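Enzyme subtilase SubTY from Bacillus sp. TY145 (Bacillus sp., PDB 5FFN) is a subtilisin-like serine endopeptidase that hydrolyses peptide bonds in proteins, probably by means of a Ser-His-Asp catalytic triad. Local coordinates at residues I293-T297 with G298-A302; T7-G10 with I11-Y15. One frame throughout, in Å; residues are numbered along the deposited sequence.

Interaction 1. Residues I293-T297 with G298-A302; sequences IGAGT and GDDYA. With CA (calcium ion), chain D.
D300 and G296 meet twice in this hairpin-like loop, once directly and once through a calcium ion. The tight part is the metal end. D300 OD2 lies 2.4 Å from the calcium and at the same time accepts the backbone N-H of G296 at 3.0 Å, a nearly straight bond (163°) that arrives from above the carboxylate plane. Carbonyl oxygens G296 O and G298 O, each 2.3 Å from the ion, reach it from alternate residues of the loop, and a water, I289 O and D288 OD1 complete the shell. The other carboxylate oxygen, D300 OD1, uses its anti lone pair to accept from A302 N at 2.9 Å, forming an Asx turn, and also takes S303 N; with both oxygens engaged, the carboxylate is held against rotation.

The loose side is formed by the exposed side chains of I293 and T297, at the two ends of 293-297. A separate close contact joins the Y301 ring to G294, whose carbonyl O sits 3.9 Å above the ring centre. With chi1 at 58°, Y301 CE1 comes so near G294 CA (3.8 Å) that a side chain at G294 would collide with it. Replacing Y301 with an alanine would probably leave G294 O without the ring face and open a gap beside G294 CA. Alternating oxygen ligands from G296, G298 and D300 on one short loop, joined by D288 and I289, make a compact calcium-binding loop of this subtilase.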
loop_
_atom_site.group_PDB
_atom_site.type_symbol
_atom_site.label_atom_id
_atom_site.label_comp_id
_atom_site.label_asym_id
_atom_site.label_seq_id
_atom_site.Cartn_x
_atom_site.Cartn_y
_atom_site.Cartn_z
ATOM N N ILE A 293 10.012 -13.103 10.985
ATOM C CA ILE A 293 11.192 -13.668 10.370
ATOM C C ILE A 293 12.129 -12.548 9.891
ATOM O O ILE A 293 11.731 -11.737 9.047
ATOM C CB ILE A 293 10.799 -14.574 9.176
ATOM C CG1 ILE A 293 10.066 -15.824 9.702
ATOM C CG2 ILE A 293 12.026 -14.957 8.331
ATOM C CD1 ILE A 293 9.421 -16.641 8.653
ATOM N N GLY A 294 13.351 -12.518 10.400
ATOM C CA GLY A 294 14.298 -11.434 10.062
ATOM C C GLY A 294 14.197 -10.132 10.858
ATOM O O GLY A 294 15.008 -9.198 10.657
ATOM N N ALA A 295 13.227 -10.046 11.753
ATOM C CA ALA A 295 13.051 -8.883 12.581
ATOM C C ALA A 295 14.014 -9.006 13.745
ATOM O O ALA A 295 14.422 -10.112 14.128
ATOM C CB ALA A 295 11.560 -8.713 13.072
ATOM N N GLY A 296 14.416 -7.882 14.307
ATOM C CA GLY A 296 15.321 -7.925 15.460
ATOM C C GLY A 296 15.501 -6.551 16.031
ATOM O O GLY A 296 14.846 -5.601 15.612
ATOM N N THR A 297 16.364 -6.422 17.029
ATOM C CA THR A 297 16.559 -5.125 17.654
ATOM C C THR A 297 17.148 -4.134 16.650
ATOM O O THR A 297 18.111 -4.448 15.963
ATOM C CB THR A 297 17.507 -5.291 18.851
ATOM O OG1 THR A 297 16.907 -6.233 19.768
ATOM C CG2 THR A 297 17.735 -3.972 19.522
ATOM N N GLY A 298 16.570 -2.948 16.554
ATOM C CA GLY A 298 17.073 -1.929 15.658
ATOM C C GLY A 298 16.480 -2.007 14.269
ATOM O O GLY A 298 15.456 -2.663 14.019
ATOM N N ASP A 299 17.122 -1.314 13.350
ATOM C CA ASP A 299 16.697 -1.275 11.948
ATOM C C ASP A 299 16.931 -2.623 11.345
ATOM O O ASP A 299 18.049 -3.151 11.411
ATOM C CB ASP A 299 17.498 -0.172 11.275
ATOM C CG ASP A 299 17.315 -0.085 9.776
ATOM O OD1 ASP A 299 16.225 -0.409 9.303
ATOM O OD2 ASP A 299 18.301 0.353 9.106
ATOM N N ASP A 300 15.887 -3.248 10.813
ATOM C CA ASP A 300 16.036 -4.581 10.274
ATOM C C ASP A 300 15.293 -4.693 8.936
ATOM O O ASP A 300 14.467 -3.841 8.560
ATOM C CB ASP A 300 15.582 -5.663 11.301
ATOM C CG ASP A 300 14.098 -5.640 11.556
ATOM O OD1 ASP A 300 13.340 -5.941 10.634
ATOM O OD2 ASP A 300 13.681 -5.440 12.706
ATOM N N TYR A 301 15.607 -5.755 8.218
ATOM C CA TYR A 301 15.105 -5.903 6.857
ATOM C C TYR A 301 13.683 -6.531 6.798
ATOM O O TYR A 301 13.123 -6.655 5.707
ATOM C CB TYR A 301 16.094 -6.696 6.000
ATOM C CG TYR A 301 16.415 -8.086 6.512
ATOM C CD1 TYR A 301 15.578 -9.151 6.252
ATOM C CD2 TYR A 301 17.534 -8.313 7.317
ATOM C CE1 TYR A 301 15.868 -10.445 6.771
ATOM C CE2 TYR A 301 17.846 -9.583 7.807
ATOM C CZ TYR A 301 17.010 -10.650 7.521
ATOM O OH TYR A 301 17.310 -11.935 8.008
ATOM N N ALA A 302 13.069 -6.866 7.946
ATOM C CA ALA A 302 11.656 -7.238 7.972
ATOM C C ALA A 302 10.715 -6.068 8.243
ATOM O O ALA A 302 9.655 -5.950 7.623
ATOM C CB ALA A 302 11.373 -8.341 9.013
HETATM CA CA CA D . 13.637 -3.926 14.586
HETATM O O HOH W 1 12.207 -2.316 13.495
#

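Interaction 2. Residues T7-G10 with I11-Y15; sequences TPWG and IKSIY
K12 reaches back past the start of its own helix to grip T7, a local contact between residues five apart. The polar side-chain bonds come first: K12 NZ donates to T7 O at 2.7 Å and to T7 OG1 at 3.0 Å, the first of these tilted 20° from the carbonyl plane. The lysine runs extended as far as CE and then bends (chi4 87°), which swings the ammonium group onto both oxygens while its methylenes pass across the threonine at about a right angle. T7 OG1 also hydrogen-bonds to I20 O, tying the lysine's anchor to the following loop.

Backbone bonds form the second group. P8 occupies the N-cap position, and its carbonyl oxygen accepts from K12 N at 3.1 Å and also from I11 N, which comes from above the carbonyl plane. W9 O to S13 N (2.7 Å) and G10 O to I14 N (2.9 Å) carry on the helical pattern.

Apolar contacts are the third group. P8 CD lies alongside I11 CG1 at 4.0 Å, the two side chains pointing the same way, and W9 CE3 approaches S13 CB obliquely at the same distance.

Around this short helix, I11 and I14 touch H256 of helix 250-267, and I14 also touches L260. S13 OG bonds to the hydroxyls of Y307 and Y202, the latter on strand 201-204, and W9 NE1 to A233 O, between strands 228-231 and 235-238.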
loop_
_atom_site.group_PDB
_atom_site.type_symbol
_atom_site.label_atom_id
_atom_site.label_comp_id
_atom_site.label_asym_id
_atom_site.label_seq_id
_atom_site.Cartn_x
_atom_site.Cartn_y
_atom_site.Cartn_z
ATOM N N THR A 7 -13.752 1.269 14.623
ATOM C CA THR A 7 -12.271 1.401 14.676
ATOM C C THR A 7 -11.608 0.032 14.612
ATOM O O THR A 7 -11.341 -0.580 15.632
ATOM C CB THR A 7 -11.844 2.169 15.928
ATOM O OG1 THR A 7 -12.353 1.509 17.104
ATOM C CG2 THR A 7 -12.358 3.581 15.876
ATOM N N PRO A 8 -11.382 -0.487 13.376
ATOM C CA PRO A 8 -10.702 -1.734 13.139
ATOM C C PRO A 8 -9.376 -1.803 13.893
ATOM O O PRO A 8 -8.833 -0.786 14.264
ATOM C CB PRO A 8 -10.514 -1.745 11.595
ATOM C CG PRO A 8 -11.702 -0.960 11.096
ATOM C CD PRO A 8 -11.818 0.143 12.110
ATOM N N TRP A 9 -8.883 -2.998 14.105
ATOM C CA TRP A 9 -7.695 -3.198 14.924
ATOM C C TRP A 9 -6.507 -2.301 14.541
ATOM O O TRP A 9 -5.819 -1.785 15.413
ATOM C CB TRP A 9 -7.296 -4.655 14.943
ATOM C CG TRP A 9 -6.504 -5.186 13.821
ATOM C CD1 TRP A 9 -6.981 -5.841 12.721
ATOM C CD2 TRP A 9 -5.083 -5.149 13.685
ATOM N NE1 TRP A 9 -5.949 -6.255 11.939
ATOM C CE2 TRP A 9 -4.765 -5.826 12.493
ATOM C CE3 TRP A 9 -4.035 -4.615 14.469
ATOM C CZ2 TRP A 9 -3.446 -6.003 12.050
ATOM C CZ3 TRP A 9 -2.693 -4.810 14.017
ATOM C CH2 TRP A 9 -2.427 -5.494 12.832
ATOM N N GLY A 10 -6.267 -2.146 13.249
ATOM C CA GLY A 10 -5.124 -1.324 12.792
ATOM C C GLY A 10 -5.229 0.137 13.200
ATOM O O GLY A 10 -4.221 0.809 13.447
ATOM N N ILE A 11 -6.471 0.621 13.233
ATOM C CA ILE A 11 -6.759 1.995 13.575
ATOM C C ILE A 11 -6.532 2.149 15.061
ATOM O O ILE A 11 -5.857 3.083 15.466
ATOM C CB ILE A 11 -8.182 2.423 13.166
ATOM C CG1 ILE A 11 -8.415 2.177 11.665
ATOM C CG2 ILE A 11 -8.427 3.884 13.520
ATOM C CD1 ILE A 11 -7.517 3.035 10.717
ATOM N N LYS A 12 -7.113 1.256 15.872
ATOM C CA LYS A 12 -6.858 1.261 17.325
ATOM C C LYS A 12 -5.364 1.129 17.614
ATOM O O LYS A 12 -4.812 1.821 18.478
ATOM C CB LYS A 12 -7.559 0.098 17.989
ATOM C CG LYS A 12 -9.112 0.211 18.056
ATOM C CD LYS A 12 -9.642 -1.107 18.685
ATOM C CE LYS A 12 -11.063 -0.987 19.182
ATOM N NZ LYS A 12 -12.140 -1.266 18.172
ATOM N N SER A 13 -4.706 0.254 16.865
ATOM C CA SER A 13 -3.287 -0.004 17.080
ATOM C C SER A 13 -2.425 1.239 16.768
ATOM O O SER A 13 -1.553 1.635 17.558
ATOM C CB SER A 13 -2.832 -1.202 16.241
ATOM O OG SER A 13 -1.427 -1.417 16.408
ATOM N N ILE A 14 -2.640 1.846 15.615
ATOM C CA ILE A 14 -1.783 2.986 15.230
ATOM C C ILE A 14 -2.055 4.216 16.099
ATOM O O ILE A 14 -1.180 5.060 16.277
ATOM C CB ILE A 14 -1.873 3.275 13.704
ATOM C CG1 ILE A 14 -0.614 4.008 13.209
ATOM C CG2 ILE A 14 -3.119 3.978 13.325
ATOM C CD1 ILE A 14 -0.551 4.180 11.710
ATOM N N TYR A 15 -3.281 4.305 16.616
ATOM C CA TYR A 15 -3.643 5.341 17.587
ATOM C C TYR A 15 -3.088 5.031 18.972
ATOM O O TYR A 15 -2.979 5.927 19.827
ATOM C CB TYR A 15 -5.172 5.580 17.606
ATOM C CG TYR A 15 -5.590 6.679 16.637
ATOM C CD1 TYR A 15 -5.651 6.445 15.242
ATOM C CD2 TYR A 15 -5.899 7.953 17.089
ATOM C CE1 TYR A 15 -6.001 7.454 14.364
ATOM C CE2 TYR A 15 -6.260 8.956 16.223
ATOM C CZ TYR A 15 -6.295 8.722 14.851
ATOM O OH TYR A 15 -6.638 9.771 14.033
#

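Followed from the N terminus, the chain first makes interaction 2, where residues 7-15 form the lead-in and all of the short helix 9-15. It then runs through the mixed sheet and its helices before reaching interaction 1, where residues 293-302 loop round a calcium ion after helix 273-286. The two are in series: each closes on itself, and they neither nest nor cross. The centres of interactions 1 and 2 are about 23 Å apart. The closest atoms of interactions 1 and 2 are still about 13 Å from each other, so they are separate. Interaction 2 places the N-terminal helix beside helix 250-267 and the C-terminal residues Y307 and R309, whereas interaction 1 joins the late loop to D288, I289 and, through D299, to G217 and Y219.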